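Local coordinates for carbohydrate-binding protein (Flavonifractor plautii, PDB 6N1B) that deacetylates N-acetylgalactosamine, probably that of the blood group A antigen, and binds the related blood group B trisaccharide in a glycan pocket, at residues 36-41 and 87-92; 57-62 and 353-358. All blocks are in the same frame, centred on the assembly; numbering follows the deposited sequence.

Interaction 1: 36-41 and 87-92; sequences QDFPAY and SIVASS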
ATOM      1  N   GLN A  36      -7.510  13.309   1.428  1.00  9.37           N
ATOM      2  CA  GLN A  36      -8.040  12.864   2.708  1.00  9.69           C
ATOM      3  C   GLN A  36      -7.059  13.199   3.757  1.00 10.08           C
ATOM      4  O   GLN A  36      -5.842  13.174   3.601  1.00 11.37           O
ATOM      5  CB  GLN A  36      -8.360  11.356   2.680  1.00 10.75           C
ATOM      6  CG  GLN A  36      -9.535  11.059   1.781  1.00 12.41           C
ATOM      7  CD  GLN A  36     -10.014   9.636   1.820  1.00 10.16           C
ATOM      8  OE1 GLN A  36      -9.388   8.765   2.404  1.00 10.66           O
ATOM      9  NE2 GLN A  36     -11.122   9.373   1.108  1.00 10.40           N
ATOM     10  N   ASP A  37      -7.575  13.578   4.957  1.00 11.04           N
ATOM     11  CA  ASP A  37      -6.690  13.939   6.077  1.00 12.06           C
ATOM     12  C   ASP A  37      -6.215  12.726   6.837  1.00 12.30           C
ATOM     13  O   ASP A  37      -6.971  12.071   7.496  1.00 17.68           O
ATOM     14  CB  ASP A  37      -7.369  14.938   6.997  1.00 14.83           C
ATOM     15  CG  ASP A  37      -7.520  16.237   6.344  1.00 18.43           C
ATOM     16  OD1 ASP A  37      -6.546  16.879   5.843  1.00 17.90           O
ATOM     17  OD2 ASP A  37      -8.678  16.676   6.262  1.00 18.09           O
ATOM     18  N   PHE A  38      -4.958  12.434   6.777  1.00 12.69           N
ATOM     19  CA  PHE A  38      -4.305  11.436   7.587  1.00 11.94           C
ATOM     20  C   PHE A  38      -3.340  12.118   8.550  1.00 13.19           C
ATOM     21  O   PHE A  38      -2.571  12.977   8.085  1.00 16.23           O
ATOM     22  CB  PHE A  38      -3.532  10.414   6.763  1.00 13.13           C
ATOM     23  CG  PHE A  38      -4.356   9.429   5.955  1.00 11.18           C
ATOM     24  CD1 PHE A  38      -5.139   9.737   4.840  1.00 13.04           C
ATOM     25  CD2 PHE A  38      -4.390   8.103   6.380  1.00 12.03           C
ATOM     26  CE1 PHE A  38      -5.893   8.778   4.181  1.00 13.70           C
ATOM     27  CE2 PHE A  38      -5.142   7.179   5.724  1.00 12.88           C
ATOM     28  CZ  PHE A  38      -5.881   7.519   4.659  1.00 12.54           C
ATOM     29  N   PRO A  39      -3.338  11.777   9.815  1.00 13.39           N
ATOM     30  CA  PRO A  39      -2.430  12.409  10.765  1.00 15.57           C
ATOM     31  C   PRO A  39      -1.041  11.831  10.644  1.00 15.34           C
ATOM     32  O   PRO A  39      -0.862  10.622  10.464  1.00 19.79           O
ATOM     33  CB  PRO A  39      -3.104  12.139  12.079  1.00 15.11           C
ATOM     34  CG  PRO A  39      -3.754  10.824  11.877  1.00 15.25           C
ATOM     35  CD  PRO A  39      -4.212  10.785  10.461  1.00 15.06           C
ATOM     36  N   ALA A  40      -0.028  12.641  10.685  1.00 12.59           N
ATOM     37  CA  ALA A  40       1.315  12.185  10.794  1.00 11.14           C
ATOM     38  C   ALA A  40       1.932  12.688  12.096  1.00 10.62           C
ATOM     39  O   ALA A  40       1.773  13.851  12.492  1.00 12.86           O
ATOM     40  CB  ALA A  40       2.209  12.669   9.654  1.00 11.38           C
ATOM     41  N   TYR A  41       2.705  11.806  12.744  1.00 10.58           N
ATOM     42  CA  TYR A  41       3.207  12.097  14.130  1.00 12.05           C
ATOM     43  C   TYR A  41       4.288  13.151  14.150  1.00 10.47           C
ATOM     44  O   TYR A  41       4.554  13.720  15.195  1.00 14.06           O
ATOM     45  CB  TYR A  41       3.673  10.810  14.853  1.00 13.34           C
ATOM     46  CG  TYR A  41       5.056  10.360  14.347  1.00 11.49           C
ATOM     47  CD1 TYR A  41       5.242   9.643  13.167  1.00 12.21           C
ATOM     48  CD2 TYR A  41       6.221  10.673  15.052  1.00 13.20           C
ATOM     49  CE1 TYR A  41       6.498   9.318  12.738  1.00 12.05           C
ATOM     50  CE2 TYR A  41       7.477  10.317  14.607  1.00 12.60           C
ATOM     51  CZ  TYR A  41       7.564   9.617  13.433  1.00 12.28           C
ATOM     52  OH  TYR A  41       8.835   9.256  12.980  1.00 12.79           O
ATOM     53  N   SER A  87       1.710   3.530  10.553  1.00  8.11           N
ATOM     54  CA  SER A  87       0.727   4.224  11.352  1.00  8.16           C
ATOM     55  C   SER A  87      -0.655   3.663  10.990  1.00  8.14           C
ATOM     56  O   SER A  87      -0.879   3.238   9.854  1.00  8.98           O
ATOM     57  CB  SER A  87       0.832   5.731  11.065  1.00  9.98           C
ATOM     58  OG  SER A  87       2.090   6.257  11.509  1.00  9.97           O
ATOM     59  N   ILE A  88      -1.573   3.725  11.979  1.00  8.78           N
ATOM     60  CA  ILE A  88      -2.923   3.155  11.801  1.00  9.38           C
ATOM     61  C   ILE A  88      -3.998   4.241  12.020  1.00  8.49           C
ATOM     62  O   ILE A  88      -3.896   5.055  12.992  1.00  9.86           O
ATOM     63  CB  ILE A  88      -3.140   2.031  12.818  1.00  9.21           C
ATOM     64  CG1 ILE A  88      -2.208   0.854  12.550  1.00 10.22           C
ATOM     65  CG2 ILE A  88      -4.602   1.578  12.984  1.00  9.60           C
ATOM     66  CD1 ILE A  88      -2.617   0.008  11.347  1.00 11.34           C
ATOM     67  N   VAL A  89      -5.017   4.188  11.160  1.00  8.18           N
ATOM     68  CA  VAL A  89      -6.252   4.932  11.401  1.00  9.09           C
ATOM     69  C   VAL A  89      -7.427   3.970  11.103  1.00  9.48           C
ATOM     70  O   VAL A  89      -7.283   2.920  10.454  1.00  9.72           O
ATOM     71  CB  VAL A  89      -6.353   6.229  10.568  1.00 10.06           C
ATOM     72  CG1 VAL A  89      -5.494   7.324  11.175  1.00 11.53           C
ATOM     73  CG2 VAL A  89      -6.045   5.997   9.101  1.00  9.70           C
ATOM     74  N   ALA A  90      -8.630   4.383  11.510  1.00  9.71           N
ATOM     75  CA  ALA A  90      -9.868   3.723  11.277  1.00  9.87           C
ATOM     76  C   ALA A  90     -10.953   4.711  10.842  1.00  8.86           C
ATOM     77  O   ALA A  90     -10.769   5.934  11.079  1.00 10.34           O
ATOM     78  CB  ALA A  90     -10.352   2.876  12.473  1.00 10.36           C
ATOM     79  N   SER A  91     -12.029   4.204  10.218  1.00  8.99           N
ATOM     80  CA  SER A  91     -13.065   5.055   9.735  1.00  9.98           C
ATOM     81  C   SER A  91     -14.347   4.306   9.669  1.00  9.71           C
ATOM     82  O   SER A  91     -14.357   3.085   9.460  1.00  9.30           O
ATOM     83  CB  SER A  91     -12.636   5.566   8.303  1.00 12.78           C
ATOM     84  OG  SER A  91     -13.621   6.398   7.784  1.00 14.05           O
ATOM     85  N   SER A  92     -15.458   5.042   9.738  1.00 10.34           N
ATOM     86  CA  SER A  92     -16.756   4.523   9.418  1.00 11.41           C
ATOM     87  C   SER A  92     -17.230   4.713   7.960  1.00 12.21           C
ATOM     88  O   SER A  92     -18.268   4.227   7.589  1.00 15.09           O
ATOM     89  CB  SER A  92     -17.811   5.058  10.380  1.00 15.04           C
ATOM     90  OG  SER A  92     -17.901   6.409  10.191  1.00 20.50           O
TER
HETATM   91  O   HOH W   1       1.829   9.016  12.260  1.00 14.06           O
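Val89 pushes its two methyl groups against Phe38 and Pro39, closing a seam in a five-bladed beta-propeller: strand 87-91 is an edge strand of the first sheet, which has three strands, and 36-41 is the loop that runs past it after strand 30-31. Val89 points toward the loop and splits its branches between the two neighbours. Val89 CG2 lies 3.7 Å from Phe38 CE2 and nearly as close to CD2, with the two side chains about perpendicular and the methyl set obliquely to the ring. Val89 CG1, anti to the carbonyl carbon (chi1 -78°), is thereby turned to Pro39, 3.8 Å from its CD and 4.0 Å from its CG on the pyrrolidine rim. The Phe38 side chain also touches Ile389 of strand 385-395; its ring has Gln36 O in plane at the edge. Trp97 packs on Val89 as well, so this valine is buried among apolar groups. Farther along, a water in plane at the edge of the Tyr41 ring bridges the two segments: it accepts a weak hydrogen bond from the backbone Tyr41 N and donates to Ser87 OG, its oxygen 2.9 Å from that hydroxyl.

Interaction 2: 57-62 and 353-358; sequences VVVLEE and RVWYSA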
ATOM      1  N   VAL A  57      -5.737  -0.037   2.616  1.00  8.92           N
ATOM      2  CA  VAL A  57      -7.009   0.018   3.294  1.00  8.59           C
ATOM      3  C   VAL A  57      -7.643  -1.367   3.332  1.00  9.12           C
ATOM      4  O   VAL A  57      -7.542  -2.121   2.354  1.00  9.35           O
ATOM      5  CB  VAL A  57      -7.929   0.995   2.530  1.00  8.26           C
ATOM      6  CG1 VAL A  57      -9.311   1.070   3.145  1.00 10.18           C
ATOM      7  CG2 VAL A  57      -7.340   2.402   2.579  1.00 10.72           C
ATOM      8  N   VAL A  58      -8.246  -1.712   4.472  1.00  8.82           N
ATOM      9  CA  VAL A  58      -9.035  -2.914   4.660  1.00  9.61           C
ATOM     10  C   VAL A  58     -10.501  -2.484   4.862  1.00  9.37           C
ATOM     11  O   VAL A  58     -10.758  -1.670   5.737  1.00  9.74           O
ATOM     12  CB  VAL A  58      -8.547  -3.729   5.867  1.00 10.29           C
ATOM     13  CG1 VAL A  58      -9.481  -4.917   6.093  1.00 12.61           C
ATOM     14  CG2 VAL A  58      -7.088  -4.203   5.726  1.00 10.84           C
ATOM     15  N   VAL A  59     -11.354  -2.992   3.981  1.00  9.62           N
ATOM     16  CA  VAL A  59     -12.798  -2.734   4.069  1.00  9.97           C
ATOM     17  C   VAL A  59     -13.516  -4.010   4.481  1.00  9.25           C
ATOM     18  O   VAL A  59     -13.445  -4.986   3.751  1.00 12.21           O
ATOM     19  CB  VAL A  59     -13.395  -2.188   2.729  1.00 10.98           C
ATOM     20  CG1 VAL A  59     -14.870  -1.791   2.933  1.00 13.48           C
ATOM     21  CG2 VAL A  59     -12.565  -1.017   2.255  1.00 11.79           C
ATOM     22  N   LEU A  60     -14.258  -3.999   5.565  1.00 10.63           N
ATOM     23  CA  LEU A  60     -14.950  -5.162   6.088  1.00 11.88           C
ATOM     24  C   LEU A  60     -16.465  -4.993   5.977  1.00 14.08           C
ATOM     25  O   LEU A  60     -16.954  -3.897   6.033  1.00 16.99           O
ATOM     26  CB  LEU A  60     -14.587  -5.260   7.562  1.00 11.30           C
ATOM     27  CG  LEU A  60     -13.163  -5.366   7.905  1.00 15.07           C
ATOM     28  CD1 LEU A  60     -12.959  -5.272   9.432  1.00 22.33           C
ATOM     29  CD2 LEU A  60     -12.458  -6.614   7.353  1.00 18.83           C
ATOM     30  N   GLU A  61     -17.120  -6.169   5.975  1.00 19.29           N
ATOM     31  CA  GLU A  61     -18.505  -6.308   5.928  1.00 24.27           C
ATOM     32  C   GLU A  61     -19.230  -5.876   7.222  1.00 18.92           C
ATOM     33  O   GLU A  61     -20.362  -5.312   7.265  1.00 20.65           O
ATOM     34  CB  GLU A  61     -18.793  -7.881   5.580  1.00 29.78           C
ATOM     35  CG  GLU A  61     -17.540  -8.657   5.065  1.00 57.24           C
ATOM     36  CD  GLU A  61     -16.477  -8.932   6.176  1.00 61.27           C
ATOM     37  OE1 GLU A  61     -16.935  -9.255   7.374  1.00 89.21           O
ATOM     38  OE2 GLU A  61     -15.245  -8.845   5.847  1.00 32.84           O
ATOM     39  N   GLU A  62     -18.536  -6.141   8.288  1.00 15.60           N
ATOM     40  CA  GLU A  62     -18.999  -5.887   9.655  1.00 14.32           C
ATOM     41  C   GLU A  62     -17.881  -5.247  10.413  1.00 13.07           C
ATOM     42  O   GLU A  62     -16.694  -5.459  10.143  1.00 14.70           O
ATOM     43  CB  GLU A  62     -19.351  -7.223  10.281  1.00 18.23           C
ATOM     44  CG  GLU A  62     -20.528  -7.971   9.660  1.00 24.33           C
ATOM     45  CD  GLU A  62     -20.605  -9.400  10.131  1.00 54.85           C
ATOM     46  OE1 GLU A  62     -19.883  -9.823  10.982  1.00104.43           O
ATOM     47  OE2 GLU A  62     -21.466 -10.046   9.543  1.00 68.51           O
ATOM     48  N   ARG A 353     -13.057   1.353  -5.660  1.00  8.97           N
ATOM     49  CA  ARG A 353     -12.765   2.381  -4.633  1.00  9.14           C
ATOM     50  C   ARG A 353     -11.271   2.429  -4.470  1.00  8.66           C
ATOM     51  O   ARG A 353     -10.696   1.406  -4.087  1.00  9.49           O
ATOM     52  CB  ARG A 353     -13.487   2.122  -3.360  1.00  9.50           C
ATOM     53  CG  ARG A 353     -15.022   2.041  -3.521  1.00 10.91           C
ATOM     54  CD  ARG A 353     -15.743   1.869  -2.225  1.00 10.67           C
ATOM     55  NE  ARG A 353     -15.581   3.018  -1.363  1.00 11.09           N
ATOM     56  CZ  ARG A 353     -16.032   3.031  -0.120  1.00 10.79           C
ATOM     57  NH1 ARG A 353     -16.668   2.041   0.379  1.00 13.60           N
ATOM     58  NH2 ARG A 353     -15.831   4.135   0.686  1.00 12.60           N
ATOM     59  N   VAL A 354     -10.631   3.583  -4.746  1.00  8.78           N
ATOM     60  CA  VAL A 354      -9.180   3.651  -4.821  1.00  8.38           C
ATOM     61  C   VAL A 354      -8.677   4.723  -3.925  1.00  7.50           C
ATOM     62  O   VAL A 354      -8.961   5.938  -4.152  1.00  9.23           O
ATOM     63  CB  VAL A 354      -8.654   3.807  -6.248  1.00  9.57           C
ATOM     64  CG1 VAL A 354      -7.140   3.844  -6.283  1.00 10.24           C
ATOM     65  CG2 VAL A 354      -9.261   2.694  -7.157  1.00 11.17           C
ATOM     66  N   TRP A 355      -7.900   4.415  -2.920  1.00  8.20           N
ATOM     67  CA  TRP A 355      -7.157   5.388  -2.044  1.00  8.87           C
ATOM     68  C   TRP A 355      -5.814   5.496  -2.665  1.00  8.86           C
ATOM     69  O   TRP A 355      -5.006   4.555  -2.651  1.00  8.95           O
ATOM     70  CB  TRP A 355      -7.156   4.911  -0.600  1.00  8.45           C
ATOM     71  CG  TRP A 355      -8.517   4.914   0.048  1.00  8.21           C
ATOM     72  CD1 TRP A 355      -8.990   5.914   0.825  1.00 10.36           C
ATOM     73  CD2 TRP A 355      -9.562   3.910  -0.024  1.00  8.61           C
ATOM     74  NE1 TRP A 355     -10.285   5.592   1.189  1.00  9.98           N
ATOM     75  CE2 TRP A 355     -10.647   4.366   0.726  1.00  9.58           C
ATOM     76  CE3 TRP A 355      -9.680   2.639  -0.633  1.00  8.93           C
ATOM     77  CZ2 TRP A 355     -11.823   3.652   0.823  1.00 10.52           C
ATOM     78  CZ3 TRP A 355     -10.808   1.926  -0.508  1.00  9.59           C
ATOM     79  CH2 TRP A 355     -11.891   2.439   0.210  1.00 10.09           C
ATOM     80  N   TYR A 356      -5.533   6.649  -3.338  1.00  9.01           N
ATOM     81  CA  TYR A 356      -4.300   6.840  -4.058  1.00  8.62           C
ATOM     82  C   TYR A 356      -3.387   7.797  -3.392  1.00  8.49           C
ATOM     83  O   TYR A 356      -3.836   8.869  -2.948  1.00 10.95           O
ATOM     84  CB  TYR A 356      -4.527   7.213  -5.536  1.00  9.22           C
ATOM     85  CG  TYR A 356      -4.934   8.638  -5.879  1.00  8.24           C
ATOM     86  CD1 TYR A 356      -6.282   9.012  -5.874  1.00  9.39           C
ATOM     87  CD2 TYR A 356      -4.038   9.515  -6.299  1.00  9.02           C
ATOM     88  CE1 TYR A 356      -6.681  10.303  -6.301  1.00  8.60           C
ATOM     89  CE2 TYR A 356      -4.396  10.764  -6.761  1.00  9.01           C
ATOM     90  CZ  TYR A 356      -5.679  11.177  -6.797  1.00  9.30           C
ATOM     91  OH  TYR A 356      -6.089  12.386  -7.251  1.00 10.06           O
ATOM     92  N   SER A 357      -2.114   7.494  -3.284  1.00  8.72           N
ATOM     93  CA  SER A 357      -1.157   8.495  -2.874  1.00  8.43           C
ATOM     94  C   SER A 357      -0.532   9.161  -4.069  1.00  7.62           C
ATOM     95  O   SER A 357      -0.572   8.598  -5.208  1.00  8.62           O
ATOM     96  CB  SER A 357      -0.166   7.941  -1.871  1.00  8.96           C
ATOM     97  OG  SER A 357       0.729   6.960  -2.427  1.00  9.07           O
ATOM     98  N   ALA A 358      -0.034  10.377  -3.874  1.00  8.24           N
ATOM     99  CA  ALA A 358       0.565  11.138  -4.972  1.00  8.44           C
ATOM    100  C   ALA A 358       1.465  12.208  -4.383  1.00  8.29           C
ATOM    101  O   ALA A 358       1.533  12.415  -3.181  1.00  8.44           O
ATOM    102  CB  ALA A 358      -0.495  11.714  -5.886  1.00  9.34           C
TER
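Trp355 lays one face of its indole against Val57 and reaches past it to Val59, joining the last blade of the beta-propeller to the first. Strand 351-361 supplies the tryptophan from within the final four-stranded sheet; strand 52-60, an outer strand of the first sheet, supplies the valines. The tryptophan leaves the backbone toward strand 52-60, and already at Trp355 CB it meets Val57 CG2, 4.1 Å away. CG is anti to the carbonyl carbon (chi1 -67°), and a chi2 of -96° turns the indole plane roughly perpendicular to the CA-CB-CG plane, so that one face meets the valine. Val57 CG2 then rides over the pyrrole half, 3.8 Å from Trp355 CG and 3.7 Å from CD2, in a CH-pi contact: the methyl is 4.0 Å from the centroid of the five-membered ring and 24° off its normal. Along the benzene half the neighbours change: CE3 meets Val57 CB, and Trp355 CZ3 lies 4.0 Å from Val57 CG1. At the far end Trp355 CH2 is 4.1 Å from Val59 CG2, which approaches obliquely, and it also lies over the rim of the flat Arg353 guanidinium. On the pyrrole side CD1 packs against Gln36 OE1, and NE1 is hydrogen-bonded to Gly94 O. The Tyr391 ring meets the indole edge to face, and Glu342 forms a salt bridge with Arg353. Val57 follows the calcium ligand Asp56 in sequence, and its side chain is about 7 Å from a bound calcium ion. Between the two strands the contact itself is wholly apolar: dispersion and CH-pi attraction join them, while the one polar atom of the indole is satisfied by a backbone carbonyl, a bond that would restrain the rotation of the ring.

In the fold
From the N terminus, strand 30-31 first adds itself to the edge of the last sheet, beside strand 385-395. The chain then swings through 36-41 and returns along strand 52-60 to begin the first sheet, whose third strand closes interaction 1 over a loop of 45 intervening residues. Interaction 2 opens inside that loop, at 57-62, and closes only after the three middle sheets, at 353-358, 290 residues on; the two contacts therefore cross rather than nest. Their centres are about 12 Å apart, and Gln36 touches Trp355 between them. Together they tie the first and last blades along the seam that closes the propeller ring.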